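Local structure of hemin degrading factor (Pseudomonas aeruginosa, 4MF9) at residues Leu62-Leu70 / Leu119-Val127; Ala52-Arg63 / Val170-Val181. The protein binds heme and, as a heme-trafficking protein that has also been identified as a heme-degrading enzyme, probably handles heme inside Pseudomonas aeruginosa. All coordinates share one frame; numbering follows the deposited sequence.

Interaction 1: Leu62-Leu70 / Leu119-Val127; sequences LRPDWAALL and LFLGGWNAV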
# COMPACT_ATOMS: atom_id res chain seq x y z
N LEU A 62 17.28 -12.56 3.41
CA LEU A 62 17.54 -12.02 4.74
C LEU A 62 16.65 -12.72 5.75
O LEU A 62 15.68 -13.40 5.37
CB LEU A 62 17.30 -10.51 4.77
CG LEU A 62 18.08 -9.59 3.84
CD1 LEU A 62 17.70 -8.14 4.11
CD2 LEU A 62 19.60 -9.78 3.98
N ARG A 63 16.95 -12.62 7.01
CA ARG A 63 16.05 -13.17 8.01
C ARG A 63 14.82 -12.29 8.16
O ARG A 63 14.93 -11.13 8.11
CB ARG A 63 16.72 -13.36 9.34
CG ARG A 63 18.03 -14.09 9.30
CD ARG A 63 18.47 -14.40 10.71
NE ARG A 63 18.42 -13.25 11.57
CZ ARG A 63 19.37 -12.33 11.60
NH1 ARG A 63 20.38 -12.44 10.81
NH2 ARG A 63 19.28 -11.30 12.36
N PRO A 64 13.66 -12.90 8.37
CA PRO A 64 12.44 -12.13 8.64
C PRO A 64 12.40 -11.64 10.08
O PRO A 64 11.42 -11.87 10.79
CB PRO A 64 11.33 -13.16 8.41
CG PRO A 64 11.96 -14.46 8.70
CD PRO A 64 13.37 -14.34 8.20
N ASP A 65 13.46 -10.96 10.49
CA ASP A 65 13.60 -10.41 11.83
C ASP A 65 13.19 -8.96 11.76
O ASP A 65 14.04 -8.07 11.70
CB ASP A 65 15.08 -10.52 12.25
CG ASP A 65 15.32 -10.23 13.73
OD1 ASP A 65 14.47 -9.61 14.39
OD2 ASP A 65 16.40 -10.62 14.22
N TRP A 66 11.88 -8.69 11.77
CA TRP A 66 11.41 -7.33 11.46
C TRP A 66 11.88 -6.30 12.48
O TRP A 66 12.15 -5.16 12.13
CB TRP A 66 9.87 -7.29 11.31
CG TRP A 66 9.36 -8.43 10.49
CD1 TRP A 66 8.49 -9.39 10.89
CD2 TRP A 66 9.76 -8.77 9.15
NE1 TRP A 66 8.29 -10.30 9.87
CE2 TRP A 66 9.05 -9.94 8.79
CE3 TRP A 66 10.62 -8.19 8.21
CZ2 TRP A 66 9.19 -10.53 7.54
CZ3 TRP A 66 10.75 -8.78 6.96
CH2 TRP A 66 10.04 -9.95 6.64
N ALA A 67 12.00 -6.73 13.73
CA ALA A 67 12.44 -5.83 14.81
C ALA A 67 13.86 -5.30 14.60
O ALA A 67 14.14 -4.17 14.99
CB ALA A 67 12.31 -6.52 16.15
N ALA A 68 14.75 -6.11 14.04
CA ALA A 68 16.09 -5.61 13.68
C ALA A 68 16.13 -4.94 12.30
O ALA A 68 16.73 -3.87 12.13
CB ALA A 68 17.13 -6.74 13.76
N LEU A 69 15.50 -5.57 11.31
CA LEU A 69 15.55 -5.09 9.93
C LEU A 69 14.94 -3.69 9.75
O LEU A 69 15.58 -2.80 9.20
CB LEU A 69 14.85 -6.10 9.01
CG LEU A 69 14.80 -5.98 7.48
CD1 LEU A 69 13.51 -5.33 7.03
CD2 LEU A 69 16.01 -5.24 6.91
N LEU A 70 13.71 -3.51 10.23
CA LEU A 70 13.01 -2.24 10.02
C LEU A 70 13.73 -0.99 10.56
O LEU A 70 13.86 -0.02 9.83
CB LEU A 70 11.57 -2.31 10.54
CG LEU A 70 10.68 -3.34 9.84
CD1 LEU A 70 9.37 -3.54 10.59
CD2 LEU A 70 10.43 -2.93 8.39
N LEU A 119 2.45 -1.13 9.34
CA LEU A 119 2.94 -2.44 8.92
C LEU A 119 2.27 -3.54 9.73
O LEU A 119 2.33 -3.54 10.96
CB LEU A 119 4.47 -2.51 9.07
CG LEU A 119 5.23 -1.29 8.53
CD1 LEU A 119 6.72 -1.34 8.89
CD2 LEU A 119 5.04 -1.15 7.03
N PHE A 120 1.63 -4.47 9.03
CA PHE A 120 0.97 -5.60 9.69
C PHE A 120 1.78 -6.86 9.43
O PHE A 120 1.57 -7.58 8.45
CB PHE A 120 -0.47 -5.73 9.18
CG PHE A 120 -1.23 -4.45 9.28
CD1 PHE A 120 -1.76 -4.04 10.50
CD2 PHE A 120 -1.38 -3.63 8.17
CE1 PHE A 120 -2.44 -2.85 10.60
CE2 PHE A 120 -2.05 -2.44 8.27
CZ PHE A 120 -2.58 -2.05 9.47
N LEU A 121 2.72 -7.09 10.34
CA LEU A 121 3.87 -7.97 10.12
C LEU A 121 3.55 -9.46 10.13
O LEU A 121 4.38 -10.28 9.73
CB LEU A 121 4.93 -7.69 11.19
CG LEU A 121 5.42 -6.25 11.23
CD1 LEU A 121 6.45 -6.07 12.33
CD2 LEU A 121 6.01 -5.85 9.87
N GLY A 122 2.37 -9.80 10.57
CA GLY A 122 1.97 -11.16 10.70
C GLY A 122 1.97 -11.97 9.47
O GLY A 122 2.26 -13.11 9.51
N GLY A 123 1.58 -11.38 8.36
CA GLY A 123 1.59 -12.06 7.08
C GLY A 123 2.90 -11.90 6.30
O GLY A 123 3.07 -12.44 5.20
N TRP A 124 3.84 -11.14 6.86
CA TRP A 124 5.12 -10.95 6.18
C TRP A 124 5.91 -12.25 6.24
O TRP A 124 6.14 -12.78 7.32
CB TRP A 124 5.92 -9.83 6.85
CG TRP A 124 5.35 -8.46 6.65
CD1 TRP A 124 4.03 -8.12 6.50
CD2 TRP A 124 6.10 -7.24 6.55
NE1 TRP A 124 3.92 -6.76 6.34
CE2 TRP A 124 5.17 -6.19 6.35
CE3 TRP A 124 7.46 -6.92 6.62
CZ2 TRP A 124 5.55 -4.86 6.22
CZ3 TRP A 124 7.85 -5.60 6.48
CH2 TRP A 124 6.89 -4.58 6.29
N ASN A 125 6.33 -12.77 5.09
CA ASN A 125 6.91 -14.11 5.07
C ASN A 125 8.40 -14.17 4.74
O ASN A 125 9.19 -14.76 5.48
CB ASN A 125 6.14 -14.99 4.09
CG ASN A 125 6.66 -16.42 4.10
OD1 ASN A 125 6.78 -17.04 5.15
ND2 ASN A 125 6.99 -16.93 2.93
N ALA A 126 8.77 -13.57 3.62
CA ALA A 126 10.15 -13.63 3.18
C ALA A 126 10.62 -12.25 2.76
O ALA A 126 9.82 -11.41 2.31
CB ALA A 126 10.30 -14.61 2.04
N VAL A 127 11.92 -12.01 2.92
CA VAL A 127 12.52 -10.72 2.61
C VAL A 127 13.88 -10.92 1.94
O VAL A 127 14.70 -11.73 2.41
CB VAL A 127 12.65 -9.86 3.88
CG1 VAL A 127 13.23 -10.68 5.03
CG2 VAL A 127 13.48 -8.63 3.62
O HOH W 1 6.25 -12.27 10.24
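W66, in the first turn of helix 66-72, meets W124 in a T-shaped (edge-to-face) pair: the edge of the W124 indole points at one face of W66, with six-membered ring centroids 5.1 Å apart and planes at 77°. The fit is closest beside the stack, where W66 CZ2 lies 3.4 Å from W124 CB. On the opposite face of W66, offset toward its rim, sits the carbonyl oxygen of P64, so the indole is held between its own chain and W124. With CG anti to the carbonyl carbon (chi1 -45°), the W66 ring is carried toward strand 124-133, where CH2 comes to 3.6 Å from V127 CG1. W124 is itself roofed by L121, whose CD2 stands over the centre of the ring; L121 CD1 packs against W66 CB at 3.8 Å. One turn further along the helix, L70 and L119 meet tip to tip through their CD1 atoms. The other side is polar and water-bridged. A water at the W66 edge, in the ring plane, accepts from NE1 (2.9 Å) and donates to the carbonyl oxygens of L121 and W124, bridging the helix to the 3-10 turn 121-123 and the residue after it. Exposed P64 packs more loosely, its CB 4.0 Å from N125 O and its CA as far from V127 CG1. F120, between L119 and L121, belongs to the heme pocket, so this packing ties the pocket strand 117-120 to helix 66-72. The backbone bond from L62 N to V127 O (2.9 Å) joins edge strand 59-62 to strand 124-133. N125 and A126 form a classic beta bulge opposite F145 of strand 138-146; V127 packs on I142 and V144 of the same strand, and W124 on V144.

Interaction 2: Ala52-Arg63 / Val170-Val181; sequences ASRVGIDAVRLR and VERLRAAEQDAV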
# COMPACT_ATOMS: atom_id res chain seq x y z
N ALA A 52 13.24 -15.22 -5.32
CA ALA A 52 14.06 -16.27 -4.73
C ALA A 52 14.88 -17.01 -5.78
O ALA A 52 15.94 -17.54 -5.48
CB ALA A 52 13.20 -17.24 -3.94
N SER A 53 14.42 -17.04 -7.03
CA SER A 53 15.22 -17.66 -8.08
C SER A 53 16.49 -16.86 -8.36
O SER A 53 17.40 -17.33 -9.05
CB SER A 53 14.41 -17.83 -9.37
OG SER A 53 14.42 -16.63 -10.12
N ARG A 54 16.53 -15.62 -7.88
CA ARG A 54 17.66 -14.72 -7.96
C ARG A 54 18.78 -14.94 -6.93
O ARG A 54 19.83 -14.40 -7.06
CB ARG A 54 17.19 -13.25 -7.89
CG ARG A 54 16.23 -12.84 -8.99
CD ARG A 54 15.78 -11.40 -8.93
NE ARG A 54 16.86 -10.47 -9.15
CZ ARG A 54 16.68 -9.25 -9.61
NH1 ARG A 54 15.47 -8.83 -9.85
NH2 ARG A 54 17.69 -8.47 -9.86
N VAL A 55 18.49 -15.67 -5.88
CA VAL A 55 19.45 -15.81 -4.78
C VAL A 55 20.71 -16.52 -5.25
O VAL A 55 20.64 -17.54 -5.94
CB VAL A 55 18.83 -16.53 -3.58
CG1 VAL A 55 19.87 -16.73 -2.49
CG2 VAL A 55 17.66 -15.73 -3.04
N GLY A 56 21.87 -15.96 -4.90
CA GLY A 56 23.13 -16.51 -5.37
C GLY A 56 23.53 -15.91 -6.70
O GLY A 56 24.65 -16.12 -7.17
N ILE A 57 22.63 -15.17 -7.33
CA ILE A 57 22.95 -14.43 -8.51
C ILE A 57 23.10 -12.94 -8.26
O ILE A 57 24.20 -12.43 -8.30
CB ILE A 57 21.95 -14.72 -9.61
CG1 ILE A 57 21.99 -16.17 -9.98
CG2 ILE A 57 22.18 -13.88 -10.85
CD1 ILE A 57 20.82 -16.60 -10.77
N ASP A 58 22.00 -12.26 -7.94
CA ASP A 58 22.07 -10.88 -7.48
C ASP A 58 21.15 -10.55 -6.29
O ASP A 58 20.94 -9.39 -5.97
CB ASP A 58 21.81 -9.89 -8.63
CG ASP A 58 20.44 -10.05 -9.25
OD1 ASP A 58 19.66 -10.92 -8.79
OD2 ASP A 58 20.13 -9.30 -10.20
N ALA A 59 20.62 -11.59 -5.64
CA ALA A 59 19.82 -11.43 -4.42
C ALA A 59 20.38 -12.22 -3.24
O ALA A 59 20.99 -13.27 -3.43
CB ALA A 59 18.37 -11.84 -4.67
N VAL A 60 20.17 -11.70 -2.03
CA VAL A 60 20.51 -12.39 -0.79
C VAL A 60 19.24 -12.51 0.05
O VAL A 60 18.48 -11.53 0.20
CB VAL A 60 21.60 -11.64 0.02
CG1 VAL A 60 21.83 -12.29 1.38
CG2 VAL A 60 22.91 -11.54 -0.76
N ARG A 61 18.96 -13.68 0.59
CA ARG A 61 17.81 -13.87 1.44
C ARG A 61 18.16 -13.37 2.82
O ARG A 61 19.21 -13.67 3.28
CB ARG A 61 17.28 -15.28 1.44
CG ARG A 61 16.48 -15.67 2.65
CD ARG A 61 14.99 -15.61 2.42
NE ARG A 61 14.55 -16.78 1.72
CZ ARG A 61 13.50 -17.55 1.96
NH1 ARG A 61 12.70 -17.39 2.98
NH2 ARG A 61 13.31 -18.57 1.18
N LEU A 62 17.28 -12.56 3.41
CA LEU A 62 17.54 -12.02 4.74
C LEU A 62 16.65 -12.72 5.75
O LEU A 62 15.68 -13.40 5.37
CB LEU A 62 17.30 -10.51 4.77
CG LEU A 62 18.08 -9.59 3.84
CD1 LEU A 62 17.70 -8.14 4.11
CD2 LEU A 62 19.60 -9.78 3.98
N ARG A 63 16.95 -12.62 7.01
CA ARG A 63 16.05 -13.17 8.01
C ARG A 63 14.82 -12.29 8.16
O ARG A 63 14.93 -11.13 8.11
CB ARG A 63 16.72 -13.36 9.34
CG ARG A 63 18.03 -14.09 9.30
CD ARG A 63 18.47 -14.40 10.71
NE ARG A 63 18.42 -13.25 11.57
CZ ARG A 63 19.37 -12.33 11.60
NH1 ARG A 63 20.38 -12.44 10.81
NH2 ARG A 63 19.28 -11.30 12.36
N VAL A 170 23.18 -5.97 4.96
CA VAL A 170 22.91 -7.27 4.37
C VAL A 170 23.57 -8.42 5.15
O VAL A 170 22.91 -9.41 5.48
CB VAL A 170 23.31 -7.29 2.87
CG1 VAL A 170 23.32 -8.71 2.34
CG2 VAL A 170 22.35 -6.44 2.05
N GLU A 171 24.83 -8.26 5.50
CA GLU A 171 25.58 -9.32 6.19
C GLU A 171 25.00 -9.64 7.55
O GLU A 171 24.91 -10.75 7.90
CB GLU A 171 27.10 -9.06 6.26
CG GLU A 171 27.84 -9.69 7.44
CD GLU A 171 28.10 -11.18 7.26
OE1 GLU A 171 28.62 -11.79 8.20
OE2 GLU A 171 27.85 -11.71 6.18
N ARG A 172 24.62 -8.62 8.27
CA ARG A 172 24.03 -8.75 9.61
C ARG A 172 22.69 -9.48 9.60
O ARG A 172 22.38 -10.24 10.52
CB ARG A 172 23.88 -7.35 10.21
CG ARG A 172 23.08 -7.29 11.50
CD ARG A 172 23.22 -5.92 12.13
NE ARG A 172 23.39 -4.88 11.10
CZ ARG A 172 23.61 -3.60 11.36
NH1 ARG A 172 23.70 -3.19 12.62
NH2 ARG A 172 23.75 -2.73 10.37
N LEU A 173 21.90 -9.24 8.56
CA LEU A 173 20.56 -9.81 8.43
C LEU A 173 20.51 -11.03 7.53
O LEU A 173 19.46 -11.65 7.39
CB LEU A 173 19.59 -8.75 7.89
CG LEU A 173 18.87 -7.86 8.90
CD1 LEU A 173 18.05 -8.69 9.90
CD2 LEU A 173 19.83 -6.96 9.62
N ARG A 174 21.61 -11.39 6.90
CA ARG A 174 21.63 -12.49 5.97
C ARG A 174 21.19 -13.81 6.60
O ARG A 174 21.64 -14.18 7.62
CB ARG A 174 23.01 -12.58 5.33
CG ARG A 174 23.53 -13.95 4.97
CD ARG A 174 25.00 -13.82 4.67
NE ARG A 174 25.08 -13.67 3.26
CZ ARG A 174 25.60 -12.64 2.64
NH1 ARG A 174 26.16 -11.65 3.30
NH2 ARG A 174 25.57 -12.66 1.35
N ALA A 175 20.29 -14.50 5.93
CA ALA A 175 19.75 -15.76 6.44
C ALA A 175 20.80 -16.85 6.30
O ALA A 175 21.63 -16.82 5.39
CB ALA A 175 18.50 -16.13 5.68
N ALA A 176 20.75 -17.84 7.20
CA ALA A 176 21.72 -18.94 7.18
C ALA A 176 21.48 -19.85 5.97
O ALA A 176 22.42 -20.24 5.27
CB ALA A 176 21.65 -19.73 8.47
N GLU A 177 20.24 -20.21 5.73
CA GLU A 177 19.92 -20.97 4.56
C GLU A 177 19.49 -20.08 3.44
O GLU A 177 18.38 -19.73 3.32
CB GLU A 177 18.89 -22.08 4.83
CG GLU A 177 17.63 -21.67 5.53
CD GLU A 177 17.79 -21.14 6.94
OE1 GLU A 177 18.12 -19.96 7.10
OE2 GLU A 177 17.54 -21.91 7.90
N GLN A 178 20.43 -19.78 2.59
CA GLN A 178 20.25 -18.81 1.53
C GLN A 178 19.15 -19.19 0.55
O GLN A 178 18.27 -18.37 0.26
CB GLN A 178 21.57 -18.48 0.85
CG GLN A 178 22.30 -17.37 1.59
CD GLN A 178 21.41 -16.14 1.70
OE1 GLN A 178 20.93 -15.63 0.69
NE2 GLN A 178 21.18 -15.68 2.92
N ASP A 179 19.25 -20.32 -0.09
CA ASP A 179 18.10 -20.96 -0.63
C ASP A 179 17.55 -20.29 -1.86
O ASP A 179 17.89 -19.17 -2.14
CB ASP A 179 17.02 -21.00 0.42
CG ASP A 179 16.41 -22.30 0.53
OD1 ASP A 179 15.21 -22.38 0.86
OD2 ASP A 179 17.13 -23.28 0.31
N ALA A 180 16.75 -20.97 -2.63
CA ALA A 180 16.12 -20.27 -3.72
C ALA A 180 14.70 -20.78 -4.01
O ALA A 180 14.22 -20.56 -5.07
CB ALA A 180 16.99 -20.31 -4.93
N VAL A 181 14.10 -21.41 -3.03
CA VAL A 181 12.84 -22.05 -3.28
C VAL A 181 11.61 -21.27 -2.80
O VAL A 181 10.72 -20.97 -3.59
CB VAL A 181 12.93 -23.50 -2.80
CG1 VAL A 181 11.57 -24.11 -2.57
CG2 VAL A 181 13.67 -24.29 -3.87
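The guanidinium of R63 has L173 CD1 over one face and the carbonyl oxygens of R172 and R174 at its edge, but only R172 O receives a bond: NH1 reaches it in plane, on a lone pair, at 3.0 Å. A bend at chi3 (-51°) turns the group back onto this end of helix 166-173. The R174 guanidinium instead lays one face on V60 CG1. The flat amide of Q178 uses both ends on the backbone of R61: OE1 takes R61 N at 2.8 Å on a lone pair in the carbonyl plane, and NE2 gives to R61 O at 2.8 Å, close to the amide plane. NE2 also donates to A175 O, so three bonds fix the rotation of the amide, whose chain is folded back at chi2 (-56°). R61 O is gripped twice, since A175 N donates to it as well (3.0 Å). Two residues on, R63 N donates to L173 O, 2.7 Å away. Apolar contacts fill in beneath: L62 CD2 rests 4.0 Å from L173 CB, and V60 CG1 touches V170 CG1. R61 CG lies 3.7 Å from A175 CB, while its guanidinium has D179 OD1 nearby out of its plane, an attraction of charges alone. Further along, V55 and A52 face D179 and A180. Q178 O is buried here without a polar partner. The bonds of L173, A175 and Q178 thus occupy the side of edge strand 59-62 that faces away from strand 124-133: a helix C-terminus and the irregular chain after it finish the border of the antiparallel sheet, a side-chain amide standing in for a strand backbone.

In the fold
From the N terminus, interaction 2 begins at the end of helix 47-52 and runs through the turn into strand 59-62; interaction 1 starts at the end of that strand and continues into helix 66-72. Segment 119-127 then returns to close the shorter loop of interaction 1, and only after strands 138-146 and 151-157 does helix 166-173 bring in 170-181 to close the longer one. The smaller loop therefore lies wholly within the larger. L62 and R63 belong to both, so the end of the strand and the residue leading out of it are common to the two contacts. R61 NH1 against A126 CB and L173 CD1 against L69 CB join them directly.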